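Putative molybdenum cofactor biosynthesis protein (Corynebacterium diphtheriae, PDB 2G2C) probably takes part in molybdenum cofactor biosynthesis, its chain forming a domain of the molybdopterin-binding family. Local coordinates at residues A[14-18]-A[19-23]; A[96-100]-A[101-105]. All coordinates share one frame; numbering follows the deposited sequence.

Both contacts are local, each at one end of a helix, and they lie on opposite sides of the chain's centre. Contact 1 (14-18 with 19-23) closes the C-terminal end of the short helix that follows strand 5-13, whereas contact 2 (96-100 with 101-105) starts helix 100-109 where strand 97-98 stops. Their centres are 29 Å apart, and their nearest atoms about 20 Å, so they do not touch. A bound sodium ion lies about 10 Å from the side chain of Ile-17 in contact 1 and about 14 Å from that of Glu-103 in contact 2. Both belong to the probable molybdopterin-binding domain, and both are at its surface.

Contact 1 (A[14-18]-A[19-23])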
ATOM      1  N   SER A  14       2.641  10.239  -6.968  1.00 13.72           N
ATOM      2  CA  SER A  14       2.232  11.643  -7.132  1.00 14.60           C
ATOM      3  C   SER A  14       3.187  12.389  -8.015  1.00 15.01           C
ATOM      4  O   SER A  14       4.367  12.430  -7.719  1.00 15.42           O
ATOM      5  CB  SER A  14       2.264  12.348  -5.768  1.00 15.90           C
ATOM      6  OG  SER A  14       2.103  13.779  -5.906  1.00 16.83           O
ATOM      7  N   ASP A  15       2.666  12.969  -9.081  1.00 15.37           N
ATOM      8  CA  ASP A  15       3.491  13.787  -9.964  1.00 16.07           C
ATOM      9  C   ASP A  15       4.092  14.972  -9.202  1.00 17.90           C
ATOM     10  O   ASP A  15       5.305  15.184  -9.273  1.00 17.78           O
ATOM     11  CB  ASP A  15       2.672  14.241 -11.161  1.00 16.74           C
ATOM     12  CG  ASP A  15       2.402  13.096 -12.131  1.00 18.30           C
ATOM     13  OD1 ASP A  15       3.132  12.103 -12.046  1.00 19.97           O
ATOM     14  OD2 ASP A  15       1.512  13.225 -13.001  1.00 23.67           O
ATOM     15  N   ARG A  16       3.268  15.675  -8.431  1.00 19.71           N
ATOM     16  CA  ARG A  16       3.729  16.901  -7.744  1.00 21.33           C
ATOM     17  C   ARG A  16       4.735  16.601  -6.637  1.00 20.35           C
ATOM     18  O   ARG A  16       5.740  17.311  -6.482  1.00 21.04           O
ATOM     19  CB  ARG A  16       2.549  17.689  -7.193  1.00 23.01           C
ATOM     20  CG  ARG A  16       1.564  18.226  -8.257  1.00 28.85           C
ATOM     21  CD  ARG A  16       1.921  19.624  -8.727  1.00 41.14           C
ATOM     22  NE  ARG A  16       2.146  20.538  -7.606  1.00 32.52           N
ATOM     23  CZ  ARG A  16       2.385  21.842  -7.720  1.00 54.63           C
ATOM     24  NH1 ARG A  16       2.437  22.423  -8.919  1.00 41.74           N
ATOM     25  NH2 ARG A  16       2.572  22.571  -6.623  1.00 42.28           N
ATOM     26  N   ILE A  17       4.518  15.543  -5.868  1.00 18.61           N
ATOM     27  CA  ILE A  17       5.520  15.223  -4.855  1.00 18.13           C
ATOM     28  C   ILE A  17       6.806  14.760  -5.544  1.00 19.40           C
ATOM     29  O   ILE A  17       7.904  15.122  -5.112  1.00 20.71           O
ATOM     30  CB  ILE A  17       4.987  14.169  -3.841  1.00 17.73           C
ATOM     31  CG1 ILE A  17       3.696  14.685  -3.184  1.00 17.79           C
ATOM     32  CG2 ILE A  17       6.068  13.837  -2.799  1.00 17.24           C
ATOM     33  CD1 ILE A  17       2.954  13.661  -2.340  1.00 17.87           C
ATOM     34  N   SER A  18       6.669  13.991  -6.631  1.00 20.15           N
ATOM     35  CA  SER A  18       7.828  13.464  -7.370  1.00 21.51           C
ATOM     36  C   SER A  18       8.790  14.543  -7.843  1.00 22.43           C
ATOM     37  O   SER A  18      10.019  14.397  -7.743  1.00 22.63           O
ATOM     38  CB  SER A  18       7.379  12.603  -8.572  1.00 20.77           C
ATOM     39  OG  SER A  18       8.509  11.955  -9.164  1.00 26.38           O
ATOM     40  N   THR A  19       8.221  15.627  -8.346  1.00 22.85           N
ATOM     41  CA  THR A  19       9.028  16.764  -8.823  1.00 24.82           C
ATOM     42  C   THR A  19       9.495  17.670  -7.670  1.00 25.85           C
ATOM     43  O   THR A  19      10.472  18.431  -7.812  1.00 26.69           O
ATOM     44  CB  THR A  19       8.251  17.585  -9.851  1.00 25.38           C
ATOM     45  OG1 THR A  19       7.094  18.152  -9.226  1.00 27.36           O
ATOM     46  CG2 THR A  19       7.799  16.713 -11.017  1.00 25.33           C
ATOM     47  N   GLY A  20       8.808  17.596  -6.536  1.00 25.44           N
ATOM     48  CA  GLY A  20       9.239  18.323  -5.350  1.00 26.37           C
ATOM     49  C   GLY A  20       8.458  19.587  -5.056  1.00 26.31           C
ATOM     50  O   GLY A  20       8.790  20.308  -4.105  1.00 27.73           O
ATOM     51  N   THR A  21       7.416  19.847  -5.845  1.00 26.07           N
ATOM     52  CA  THR A  21       6.587  21.034  -5.680  1.00 25.73           C
ATOM     53  C   THR A  21       5.455  20.840  -4.658  1.00 25.02           C
ATOM     54  O   THR A  21       4.706  21.774  -4.358  1.00 26.14           O
ATOM     55  CB  THR A  21       6.010  21.492  -7.023  1.00 25.95           C
ATOM     56  OG1 THR A  21       5.252  20.427  -7.591  1.00 28.33           O
ATOM     57  CG2 THR A  21       7.145  21.859  -7.989  1.00 26.48           C
ATOM     58  N   ARG A  22       5.323  19.615  -4.146  1.00 23.66           N
ATOM     59  CA  ARG A  22       4.372  19.310  -3.093  0.50 23.19           C
ATOM     60  C   ARG A  22       5.067  18.454  -2.039  1.00 22.30           C
ATOM     61  O   ARG A  22       5.914  17.634  -2.367  1.00 20.75           O
ATOM     62  CB  ARG A  22       3.149  18.596  -3.671  0.50 23.88           C
ATOM     63  CG  ARG A  22       1.962  18.539  -2.728  0.50 27.55           C
ATOM     64  CD  ARG A  22       0.629  18.277  -3.449  0.50 27.76           C
ATOM     65  NE  ARG A  22       0.353  19.147  -4.600  0.50 36.41           N
ATOM     66  CZ  ARG A  22       0.386  20.485  -4.612  0.50 30.57           C
ATOM     67  NH1 ARG A  22       0.730  21.190  -3.539  0.50 37.19           N
ATOM     68  NH2 ARG A  22       0.091  21.129  -5.731  0.50 38.26           N
ATOM     69  N   GLU A  23       4.735  18.694  -0.774  1.00 21.83           N
ATOM     70  CA  GLU A  23       5.342  18.004   0.369  0.50 21.52           C
ATOM     71  C   GLU A  23       4.897  16.550   0.451  1.00 19.94           C
ATOM     72  O   GLU A  23       3.710  16.257   0.249  1.00 19.21           O
ATOM     73  CB  GLU A  23       4.956  18.687   1.696  0.50 21.87           C
ATOM     74  CG  GLU A  23       5.644  20.018   1.982  0.50 23.03           C
ATOM     75  CD  GLU A  23       5.851  20.266   3.473  0.50 36.41           C
ATOM     76  OE1 GLU A  23       5.524  21.383   3.955  0.50 26.25           O
ATOM     77  OE2 GLU A  23       6.349  19.346   4.172  0.50 28.61           O
TER
HETATM   78  O   HOH W   1       8.448  16.611  -2.642  1.00 33.53           O
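Arg-16 meets Thr-19 through its carbonyl oxygen, and Thr-21 and Arg-22 through both that oxygen and its side chain. Two donors grip Arg-16 O from the same face of its plane: Gly-20 N, 3.1 Å from Arg-16 O, and the hydroxyl Thr-19 OG1, 3.2 Å from Arg-16 O and above the carbonyl plane. Threonine suits position 19 because its OG1, placed between the backbone N and the carbonyl carbon (chi1 63°), curls back over the preceding turn, while CG2 lies near Asp-15 O. Weaker bonds to Arg-16 O come from Thr-21 N, Thr-21 OG1 and Arg-22 N, so the last turn winds down around this one oxygen. The pattern is a Schellman motif: Gly-20 leaves the helix with a positive phi of 102°, Thr-21 N reaches back to Arg-16 O, and Gly-20 N also bonds weakly to Ile-17 O. Glycine fits there, since a side chain at these backbone angles would collide with the carbonyl oxygen of Thr-19. At the other end of the helix, Ser-14 is the N-cap, its OG accepting from Ile-17 N at 3.0 Å. Beyond the turn, the Arg-16 chain bends at chi2 and chi3, and Thr-21 OG1 sits 3.1 Å above one face of its guanidinium, toward the rim. CB of Arg-22 packs 3.7 Å from CB of Arg-16; one of two conformers of Arg-22 brings the two guanidinium groups very close, a doubtful contact. Ile-17 supplies the apolar side, its CG1 4.0 Å from Arg-22 CB and its side chain also touching Val-50 of strand 42-51. A water donates to both Ile-17 O and Arg-22 O, and Ile-17 CA makes a CH...O contact with Arg-22 O at 3.5 Å. Asp-15 turns elsewhere, to a salt bridge with Lys-84 and a hydrogen bond from Glu-53 N.

Contact 2 (A[96-100]-A[101-105]); sequences HTRCE and GLEQQ
Glu-103 lays its carboxylate against the edge of the Arg-98 guanidinium, the two planes only 13° apart, in a side-on, two-pronged salt bridge. Arg-98 NE donates a hydrogen bond to Glu-103 OE2 at 2.8 Å, and Arg-98 NH2 donates one to Glu-103 OE1 at 2.9 Å; each oxygen accepts through its syn lone pair. The second bond is the straighter, at 165°, and its acceptor lies in the guanidinium plane, while OE2 is tilted somewhat from it. Two parallel bonds hold the groups nearly coplanar and resist rotation of either. Arg-98 gets there by bending at chi2 and chi3, which curls its end back toward the helix, while Glu-103 runs extended beyond CG and crosses it at about a right angle. Glu-103 OE2 also accepts from Val-124 N, so one carboxylate links the helix to two neighbours. Over one face of the guanidinium, offset toward its rim, CD of Glu-100 stands 3.9 Å above the plane. Acidic residues suit this first turn, where the helix dipole would probably favour negative charge. Cys-99 is the N-cap, and its carbonyl O takes Glu-103 N at 3.2 Å as well as a weaker bond from Leu-102 N. One residue on, Gln-104 N bonds to Glu-100 O at 2.9 Å, and Gln-104 CG packs against that same oxygen. On the apolar side, Cys-99 CB meets Leu-102 CD1 at 3.8 Å, small against branched. Before the helix, His-96 and Thr-97 lie opposite the single residue Val-126, which makes a classic beta bulge. Strand 97-98 is an edge strand of the mixed sheet within this chain, antiparallel to 124-126, and helix 100-109 leaves it with Leu-102 resting on Ile-153 of helix 143-153.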
ATOM      1  N   HIS A  96      -2.420 -12.347  -5.973  1.00 11.03           N
ATOM      2  CA  HIS A  96      -2.821 -13.748  -6.016  1.00 11.00           C
ATOM      3  C   HIS A  96      -4.253 -13.877  -5.497  1.00 12.75           C
ATOM      4  O   HIS A  96      -5.080 -14.559  -6.100  1.00 14.02           O
ATOM      5  CB  HIS A  96      -1.838 -14.574  -5.154  1.00 12.02           C
ATOM      6  CG  HIS A  96      -2.181 -16.035  -5.038  1.00 13.49           C
ATOM      7  ND1 HIS A  96      -3.265 -16.491  -4.315  1.00 12.87           N
ATOM      8  CD2 HIS A  96      -1.519 -17.146  -5.464  1.00 13.13           C
ATOM      9  CE1 HIS A  96      -3.307 -17.817  -4.375  1.00 14.14           C
ATOM     10  NE2 HIS A  96      -2.261 -18.236  -5.075  1.00 14.49           N
ATOM     11  N   THR A  97      -4.509 -13.252  -4.339  1.00 12.09           N
ATOM     12  CA  THR A  97      -5.824 -13.299  -3.703  1.00 11.88           C
ATOM     13  C   THR A  97      -6.163 -11.915  -3.187  1.00 12.10           C
ATOM     14  O   THR A  97      -5.373 -11.305  -2.450  1.00 13.00           O
ATOM     15  CB  THR A  97      -5.806 -14.273  -2.486  1.00 12.33           C
ATOM     16  OG1 THR A  97      -5.467 -15.606  -2.918  1.00 11.49           O
ATOM     17  CG2 THR A  97      -7.145 -14.293  -1.732  1.00 11.85           C
ATOM     18  N   ARG A  98      -7.316 -11.421  -3.610  1.00 13.39           N
ATOM     19  CA  ARG A  98      -7.797 -10.122  -3.157  1.00 14.82           C
ATOM     20  C   ARG A  98      -8.430 -10.241  -1.782  1.00 15.96           C
ATOM     21  O   ARG A  98      -8.912 -11.332  -1.382  1.00 17.64           O
ATOM     22  CB  ARG A  98      -8.848  -9.605  -4.139  1.00 15.87           C
ATOM     23  CG  ARG A  98      -8.264  -9.099  -5.401  1.00 16.78           C
ATOM     24  CD  ARG A  98      -7.855  -7.616  -5.267  1.00 18.30           C
ATOM     25  NE  ARG A  98      -9.024  -6.757  -5.080  1.00 18.92           N
ATOM     26  CZ  ARG A  98      -9.864  -6.385  -6.046  1.00 18.68           C
ATOM     27  NH1 ARG A  98      -9.695  -6.805  -7.311  1.00 22.32           N
ATOM     28  NH2 ARG A  98     -10.884  -5.584  -5.759  1.00 19.21           N
ATOM     29  N   CYS A  99      -8.397  -9.138  -1.030  1.00 14.35           N
ATOM     30  CA  CYS A  99      -9.081  -9.072   0.259  1.00 15.57           C
ATOM     31  C   CYS A  99     -10.211  -8.062   0.140  1.00 16.01           C
ATOM     32  O   CYS A  99     -10.126  -6.943   0.675  1.00 15.29           O
ATOM     33  CB  CYS A  99      -8.109  -8.650   1.364  1.00 16.60           C
ATOM     34  SG  CYS A  99      -6.719  -9.763   1.570  1.00 19.93           S
ATOM     35  N   GLU A 100     -11.238  -8.441  -0.613  1.00 16.94           N
ATOM     36  CA  GLU A 100     -12.309  -7.482  -0.947  1.00 17.98           C
ATOM     37  C   GLU A 100     -13.134  -7.046   0.258  1.00 17.48           C
ATOM     38  O   GLU A 100     -13.623  -5.916   0.277  1.00 17.11           O
ATOM     39  CB  GLU A 100     -13.200  -8.014  -2.073  1.00 19.42           C
ATOM     40  CG  GLU A 100     -12.368  -8.173  -3.319  1.00 22.71           C
ATOM     41  CD  GLU A 100     -13.148  -8.577  -4.519  1.00 34.14           C
ATOM     42  OE1 GLU A 100     -14.223  -7.967  -4.780  1.00 28.86           O
ATOM     43  OE2 GLU A 100     -12.637  -9.496  -5.208  1.00 29.97           O
ATOM     44  N   GLY A 101     -13.227  -7.923   1.264  1.00 17.16           N
ATOM     45  CA  GLY A 101     -13.869  -7.605   2.557  1.00 15.94           C
ATOM     46  C   GLY A 101     -13.156  -6.417   3.194  1.00 15.56           C
ATOM     47  O   GLY A 101     -13.785  -5.505   3.708  1.00 15.97           O
ATOM     48  N   LEU A 102     -11.819  -6.429   3.193  1.00 13.78           N
ATOM     49  CA  LEU A 102     -11.086  -5.309   3.782  1.00 13.93           C
ATOM     50  C   LEU A 102     -11.321  -4.011   2.989  1.00 13.78           C
ATOM     51  O   LEU A 102     -11.518  -2.936   3.582  1.00 13.45           O
ATOM     52  CB  LEU A 102      -9.595  -5.627   3.880  1.00 13.20           C
ATOM     53  CG  LEU A 102      -9.205  -6.800   4.807  1.00 13.46           C
ATOM     54  CD1 LEU A 102      -7.674  -7.070   4.835  1.00 14.93           C
ATOM     55  CD2 LEU A 102      -9.729  -6.595   6.202  1.00 15.40           C
ATOM     56  N   GLU A 103     -11.284  -4.087   1.651  1.00 13.56           N
ATOM     57  CA  GLU A 103     -11.652  -2.937   0.838  1.00 14.08           C
ATOM     58  C   GLU A 103     -13.020  -2.387   1.221  1.00 14.42           C
ATOM     59  O   GLU A 103     -13.226  -1.183   1.296  1.00 13.63           O
ATOM     60  CB  GLU A 103     -11.708  -3.313  -0.656  1.00 13.34           C
ATOM     61  CG  GLU A 103     -10.353  -3.854  -1.123  1.00 13.07           C
ATOM     62  CD  GLU A 103     -10.346  -4.401  -2.524  1.00 16.10           C
ATOM     63  OE1 GLU A 103     -11.345  -4.199  -3.252  1.00 17.53           O
ATOM     64  OE2 GLU A 103      -9.319  -5.036  -2.881  1.00 14.80           O
ATOM     65  N   GLN A 104     -13.968  -3.294   1.378  1.00 14.35           N
ATOM     66  CA  GLN A 104     -15.330  -2.915   1.724  1.00 15.07           C
ATOM     67  C   GLN A 104     -15.387  -2.262   3.104  1.00 14.24           C
ATOM     68  O   GLN A 104     -16.118  -1.261   3.280  1.00 14.99           O
ATOM     69  CB  GLN A 104     -16.259  -4.136   1.609  1.00 15.95           C
ATOM     70  CG  GLN A 104     -16.399  -4.542   0.143  1.00 18.75           C
ATOM     71  CD  GLN A 104     -17.181  -5.808  -0.015  1.00 23.94           C
ATOM     72  OE1 GLN A 104     -17.998  -6.148   0.849  1.00 24.69           O
ATOM     73  NE2 GLN A 104     -16.968  -6.508  -1.139  1.00 27.50           N
ATOM     74  N   GLN A 105     -14.628  -2.795   4.069  1.00 14.24           N
ATOM     75  CA  GLN A 105     -14.605  -2.233   5.428  0.50 13.90           C
ATOM     76  C   GLN A 105     -13.997  -0.835   5.427  1.00 14.49           C
ATOM     77  O   GLN A 105     -14.436   0.034   6.164  1.00 15.12           O
ATOM     78  CB  GLN A 105     -13.824  -3.138   6.391  0.50 14.69           C
ATOM     79  CG  GLN A 105     -14.544  -4.415   6.741  0.50 16.95           C
ATOM     80  CD  GLN A 105     -13.978  -5.115   7.967  0.50 10.19           C
ATOM     81  OE1 GLN A 105     -14.732  -5.657   8.799  0.50 20.97           O
ATOM     82  NE2 GLN A 105     -12.644  -5.121   8.091  0.50 19.58           N
TER